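Local coordinates for protein diaminopimelate decarboxylase (Methanocaldococcus jannaschii, PDB 1TWI) that catalyses the pyridoxal 5'-phosphate-dependent decarboxylation of meso-diaminopimelate to L-lysine, the last step of lysine biosynthesis, as a homodimer, at residues Thr30-Tyr44 / Ser294-Val306. Numbering follows the deposited sequence.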
loop_
_atom_site.group_PDB
_atom_site.type_symbol
_atom_site.label_atom_id
_atom_site.label_comp_id
_atom_site.label_asym_id
_atom_site.label_seq_id
_atom_site.Cartn_x
_atom_site.Cartn_y
_atom_site.Cartn_z
ATOM N N THR A 30 3.612 -15.275 14.441
ATOM C CA THR A 30 3.727 -14.958 13.010
ATOM C C THR A 30 2.483 -14.106 12.617
ATOM O O THR A 30 1.460 -14.212 13.270
ATOM C CB THR A 30 3.733 -16.266 12.168
ATOM O OG1 THR A 30 2.732 -17.143 12.670
ATOM C CG2 THR A 30 5.071 -16.986 12.288
ATOM N N PRO A 31 2.556 -13.297 11.532
ATOM C CA PRO A 31 3.739 -13.087 10.691
ATOM C C PRO A 31 4.794 -12.312 11.441
ATOM O O PRO A 31 4.476 -11.533 12.324
ATOM C CB PRO A 31 3.185 -12.326 9.484
ATOM C CG PRO A 31 2.116 -11.480 10.097
ATOM C CD PRO A 31 1.438 -12.429 11.099
ATOM N N LEU A 32 6.070 -12.504 11.107
ATOM C CA LEU A 32 7.139 -11.810 11.839
ATOM C C LEU A 32 8.288 -11.316 10.937
ATOM O O LEU A 32 8.827 -12.099 10.166
ATOM C CB LEU A 32 7.773 -12.797 12.865
ATOM C CG LEU A 32 8.877 -12.323 13.807
ATOM C CD1 LEU A 32 8.206 -11.444 14.857
ATOM C CD2 LEU A 32 9.564 -13.500 14.541
ATOM N N TYR A 33 8.692 -10.059 11.077
ATOM C CA TYR A 33 9.857 -9.546 10.348
ATOM C C TYR A 33 11.057 -9.808 11.249
ATOM O O TYR A 33 10.990 -9.568 12.482
ATOM C CB TYR A 33 9.781 -8.028 10.156
ATOM C CG TYR A 33 9.062 -7.598 8.885
ATOM C CD1 TYR A 33 9.745 -7.532 7.669
ATOM C CD2 TYR A 33 7.728 -7.231 8.898
ATOM C CE1 TYR A 33 9.124 -7.103 6.511
ATOM C CE2 TYR A 33 7.074 -6.800 7.706
ATOM C CZ TYR A 33 7.803 -6.746 6.525
ATOM O OH TYR A 33 7.257 -6.318 5.328
ATOM N N VAL A 34 12.154 -10.297 10.672
ATOM C CA VAL A 34 13.381 -10.496 11.462
ATOM C C VAL A 34 14.433 -9.620 10.719
ATOM O O VAL A 34 14.679 -9.784 9.502
ATOM C CB VAL A 34 13.828 -11.993 11.449
ATOM C CG1 VAL A 34 15.170 -12.203 12.273
ATOM C CG2 VAL A 34 12.691 -12.871 12.051
ATOM N N MET A 35 15.079 -8.727 11.440
ATOM C CA MET A 35 16.075 -7.871 10.839
ATOM C C MET A 35 17.395 -8.290 11.419
ATOM O O MET A 35 17.524 -8.317 12.650
ATOM C CB MET A 35 15.806 -6.395 11.204
ATOM C CG MET A 35 14.532 -5.838 10.499
ATOM S SD MET A 35 14.707 -5.774 8.642
ATOM C CE MET A 35 15.859 -4.493 8.432
ATOM N N SER A 36 18.379 -8.581 10.561
ATOM C CA SER A 36 19.731 -8.997 11.034
ATOM C C SER A 36 20.606 -7.757 11.246
ATOM O O SER A 36 20.944 -7.016 10.288
ATOM C CB SER A 36 20.423 -9.914 9.994
ATOM O OG SER A 36 21.796 -10.090 10.341
ATOM N N GLU A 37 20.982 -7.518 12.500
ATOM C CA GLU A 37 21.813 -6.370 12.800
ATOM C C GLU A 37 23.164 -6.524 12.117
ATOM O O GLU A 37 23.691 -5.565 11.562
ATOM C CB GLU A 37 22.020 -6.252 14.315
ATOM C CG GLU A 37 22.998 -5.134 14.713
ATOM C CD GLU A 37 23.067 -5.039 16.226
ATOM O OE1 GLU A 37 22.338 -4.226 16.809
ATOM O OE2 GLU A 37 23.804 -5.813 16.852
ATOM N N GLU A 38 23.747 -7.721 12.158
ATOM C CA GLU A 38 25.059 -7.897 11.502
ATOM C C GLU A 38 24.953 -7.705 9.969
ATOM O O GLU A 38 25.863 -7.170 9.345
ATOM C CB GLU A 38 25.619 -9.306 11.834
ATOM C CG GLU A 38 26.974 -9.674 11.196
ATOM C CD GLU A 38 28.166 -8.811 11.650
ATOM O OE1 GLU A 38 28.115 -8.151 12.722
ATOM O OE2 GLU A 38 29.181 -8.821 10.910
ATOM N N GLN A 39 23.883 -8.174 9.338
ATOM C CA GLN A 39 23.799 -7.954 7.898
ATOM C C GLN A 39 23.786 -6.416 7.574
ATOM O O GLN A 39 24.357 -5.972 6.558
ATOM C CB GLN A 39 22.516 -8.596 7.315
ATOM C CG GLN A 39 22.455 -8.462 5.796
ATOM C CD GLN A 39 23.603 -9.242 5.140
ATOM O OE1 GLN A 39 24.552 -8.661 4.557
ATOM N NE2 GLN A 39 23.552 -10.550 5.279
ATOM N N ILE A 40 23.088 -5.612 8.393
ATOM C CA ILE A 40 23.077 -4.167 8.158
ATOM C C ILE A 40 24.502 -3.622 8.325
ATOM O O ILE A 40 24.958 -2.769 7.520
ATOM C CB ILE A 40 22.102 -3.409 9.128
ATOM C CG1 ILE A 40 20.654 -3.834 8.838
ATOM C CG2 ILE A 40 22.236 -1.869 8.932
ATOM C CD1 ILE A 40 19.606 -3.306 9.822
ATOM N N LYS A 41 25.224 -4.085 9.348
ATOM C CA LYS A 41 26.609 -3.603 9.525
ATOM C C LYS A 41 27.452 -4.008 8.336
ATOM O O LYS A 41 28.296 -3.220 7.861
ATOM C CB LYS A 41 27.273 -4.184 10.791
ATOM C CG LYS A 41 26.571 -3.763 12.123
ATOM C CD LYS A 41 27.419 -4.321 13.309
ATOM C CE LYS A 41 26.587 -4.454 14.538
ATOM N NZ LYS A 41 26.075 -3.127 14.974
ATOM N N ILE A 42 27.247 -5.218 7.856
ATOM C CA ILE A 42 28.016 -5.654 6.655
ATOM C C ILE A 42 27.695 -4.784 5.431
ATOM O O ILE A 42 28.609 -4.325 4.703
ATOM C CB ILE A 42 27.687 -7.121 6.301
ATOM C CG1 ILE A 42 28.376 -8.022 7.347
ATOM C CG2 ILE A 42 28.103 -7.415 4.795
ATOM C CD1 ILE A 42 27.884 -9.467 7.376
ATOM N N ASN A 43 26.402 -4.532 5.202
ATOM C CA ASN A 43 26.042 -3.730 4.017
ATOM C C ASN A 43 26.618 -2.309 4.117
ATOM O O ASN A 43 27.114 -1.756 3.133
ATOM C CB ASN A 43 24.492 -3.686 3.854
ATOM C CG ASN A 43 23.899 -5.056 3.509
ATOM O OD1 ASN A 43 24.635 -5.985 3.132
ATOM N ND2 ASN A 43 22.569 -5.201 3.636
ATOM N N TYR A 44 26.541 -1.721 5.316
ATOM C CA TYR A 44 27.036 -0.385 5.532
ATOM C C TYR A 44 28.557 -0.366 5.353
ATOM O O TYR A 44 29.113 0.515 4.702
ATOM C CB TYR A 44 26.720 0.087 6.964
ATOM C CG TYR A 44 27.211 1.489 7.222
ATOM C CD1 TYR A 44 26.634 2.574 6.564
ATOM C CD2 TYR A 44 28.276 1.725 8.070
ATOM C CE1 TYR A 44 27.122 3.874 6.752
ATOM C CE2 TYR A 44 28.775 3.009 8.271
ATOM C CZ TYR A 44 28.187 4.078 7.610
ATOM O OH TYR A 44 28.664 5.357 7.828
ATOM N N SER A 294 19.915 -0.894 -0.768
ATOM C CA SER A 294 21.196 -1.584 -0.607
ATOM C C SER A 294 21.828 -1.572 0.798
ATOM O O SER A 294 22.891 -2.205 1.020
ATOM C CB SER A 294 22.218 -1.120 -1.688
ATOM O OG SER A 294 22.443 0.270 -1.615
ATOM N N LEU A 295 21.232 -0.835 1.748
ATOM C CA LEU A 295 21.716 -0.959 3.118
ATOM C C LEU A 295 20.866 -1.920 3.935
ATOM O O LEU A 295 21.396 -2.603 4.808
ATOM C CB LEU A 295 21.707 0.355 3.908
ATOM C CG LEU A 295 22.832 1.297 3.464
ATOM C CD1 LEU A 295 22.734 2.543 4.263
ATOM C CD2 LEU A 295 24.207 0.604 3.655
ATOM N N VAL A 296 19.556 -1.960 3.700
ATOM C CA VAL A 296 18.737 -2.790 4.561
ATOM C C VAL A 296 17.961 -3.961 3.987
ATOM O O VAL A 296 17.551 -4.830 4.741
ATOM C CB VAL A 296 17.736 -1.886 5.387
ATOM C CG1 VAL A 296 18.546 -0.849 6.221
ATOM C CG2 VAL A 296 16.743 -1.109 4.421
ATOM N N ALA A 297 17.757 -4.002 2.672
ATOM C CA ALA A 297 16.926 -5.048 2.119
ATOM C C ALA A 297 17.328 -6.461 2.475
ATOM O O ALA A 297 16.482 -7.239 2.923
ATOM C CB ALA A 297 16.859 -4.921 0.536
ATOM N N THR A 298 18.601 -6.796 2.247
ATOM C CA THR A 298 19.064 -8.175 2.494
ATOM C C THR A 298 19.135 -8.539 3.986
ATOM O O THR A 298 19.399 -9.681 4.320
ATOM C CB THR A 298 20.491 -8.409 1.883
ATOM O OG1 THR A 298 21.398 -7.480 2.437
ATOM C CG2 THR A 298 20.460 -8.229 0.364
ATOM N N ALA A 299 18.936 -7.563 4.881
ATOM C CA ALA A 299 18.975 -7.856 6.307
ATOM C C ALA A 299 17.591 -8.323 6.833
ATOM O O ALA A 299 17.493 -8.815 7.972
ATOM C CB ALA A 299 19.413 -6.581 7.110
ATOM N N GLY A 300 16.560 -8.178 6.018
ATOM C CA GLY A 300 15.193 -8.520 6.469
ATOM C C GLY A 300 14.569 -9.787 5.937
ATOM O O GLY A 300 14.687 -10.088 4.738
ATOM N N TYR A 301 13.928 -10.555 6.822
ATOM C CA TYR A 301 13.271 -11.800 6.414
ATOM C C TYR A 301 11.888 -11.738 7.009
ATOM O O TYR A 301 11.744 -11.250 8.111
ATOM C CB TYR A 301 14.009 -13.019 6.997
ATOM C CG TYR A 301 15.454 -13.054 6.490
ATOM C CD1 TYR A 301 16.416 -12.242 7.083
ATOM C CD2 TYR A 301 15.821 -13.824 5.345
ATOM C CE1 TYR A 301 17.697 -12.152 6.579
ATOM C CE2 TYR A 301 17.144 -13.761 4.821
ATOM C CZ TYR A 301 18.062 -12.911 5.452
ATOM O OH TYR A 301 19.341 -12.731 4.963
ATOM N N LEU A 302 10.881 -12.217 6.273
ATOM C CA LEU A 302 9.521 -12.243 6.799
ATOM C C LEU A 302 9.071 -13.709 6.960
ATOM O O LEU A 302 9.023 -14.466 5.967
ATOM C CB LEU A 302 8.562 -11.508 5.851
ATOM C CG LEU A 302 7.062 -11.505 6.226
ATOM C CD1 LEU A 302 6.832 -10.885 7.622
ATOM C CD2 LEU A 302 6.321 -10.748 5.156
ATOM N N LEU A 303 8.743 -14.093 8.204
ATOM C CA LEU A 303 8.308 -15.459 8.494
ATOM C C LEU A 303 6.796 -15.507 8.551
ATOM O O LEU A 303 6.152 -14.646 9.160
ATOM C CB LEU A 303 8.878 -15.924 9.862
ATOM C CG LEU A 303 10.383 -15.662 10.037
ATOM C CD1 LEU A 303 10.888 -16.161 11.424
ATOM C CD2 LEU A 303 11.136 -16.345 8.911
ATOM N N GLY A 304 6.232 -16.495 7.879
ATOM C CA GLY A 304 4.792 -16.659 7.839
ATOM C C GLY A 304 4.478 -18.138 8.042
ATOM O O GLY A 304 5.084 -19.000 7.408
ATOM N N LYS A 305 3.562 -18.428 8.948
ATOM C CA LYS A 305 3.207 -19.783 9.187
ATOM C C LYS A 305 2.130 -20.253 8.210
ATOM O O LYS A 305 1.194 -19.493 7.818
ATOM C CB LYS A 305 2.750 -19.955 10.644
ATOM C CG LYS A 305 2.203 -21.374 10.967
ATOM C CD LYS A 305 2.147 -21.663 12.517
ATOM C CE LYS A 305 1.114 -20.817 13.231
ATOM N NZ LYS A 305 1.026 -21.264 14.673
ATOM N N VAL A 306 2.255 -21.517 7.820
ATOM C CA VAL A 306 1.292 -22.144 6.917
ATOM C C VAL A 306 0.054 -22.612 7.652
ATOM O O VAL A 306 0.157 -23.474 8.544
ATOM C CB VAL A 306 1.943 -23.360 6.225
ATOM C CG1 VAL A 306 0.901 -24.062 5.342
ATOM C CG2 VAL A 306 3.140 -22.847 5.349
HETATM O O HOH W 1 23.997 -7.936 1.406
#
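With chi1 of Asn43 at -67°, its CG lies beside the backbone N and opposite the carbonyl carbon, which turns the side-chain amide to Leu295 and Thr298; likewise Thr298 OG1, wedged between its own N and carbonyl carbon (chi1 58°), faces that amide. Both N-H bonds of the side-chain amide are used: Asn43 ND2 donates to Thr298 OG1 at 2.8 Å and to Leu295 O at 3.1 Å, both acceptors lying close to the amide plane, although the carbonyl of Leu295 is met from above its own plane. A water links Asn43 OD1 to Thr298 OG1, which probably helps to fix the rotation of the amide. One helical turn earlier, Ile40 CG1 presses tightly on Ala299 CB at 3.5 Å. The bend at chi2 of Met35 (-65°) brings SD over Gly300 CA, 3.5 Å away.

Ser36 N, hydrogen-bonded to Ala299 O, marks the end of an antiparallel pairing of strands 32-36 and 300-306. Val34 with Tyr301 and Leu32 with Leu303 are hydrogen-bonded pairs; Val34 N reaches Tyr301 O at 2.8 Å. On the face of Tyr33 and Met35, Leu302 CD1 sits over the Tyr33 ring in a CH-pi contact, 4.0 Å from its centroid; on the other, Val34 CG2 meets Leu303 CD1 at 3.8 Å. Ser36 OG N-caps helix 37-58 by accepting from Gln39 N and is also hydrogen-bonded to Asp17. Strand 402-407 flanks strand 32-36 in parallel, while Leu295 and Tyr44 pack on Val64 of the barrel. This buried junction joins the pyridoxal phosphate-binding TIM barrel to the beta domain, the two-domain fold of class-II Orn/Lys/Arg decarboxylases.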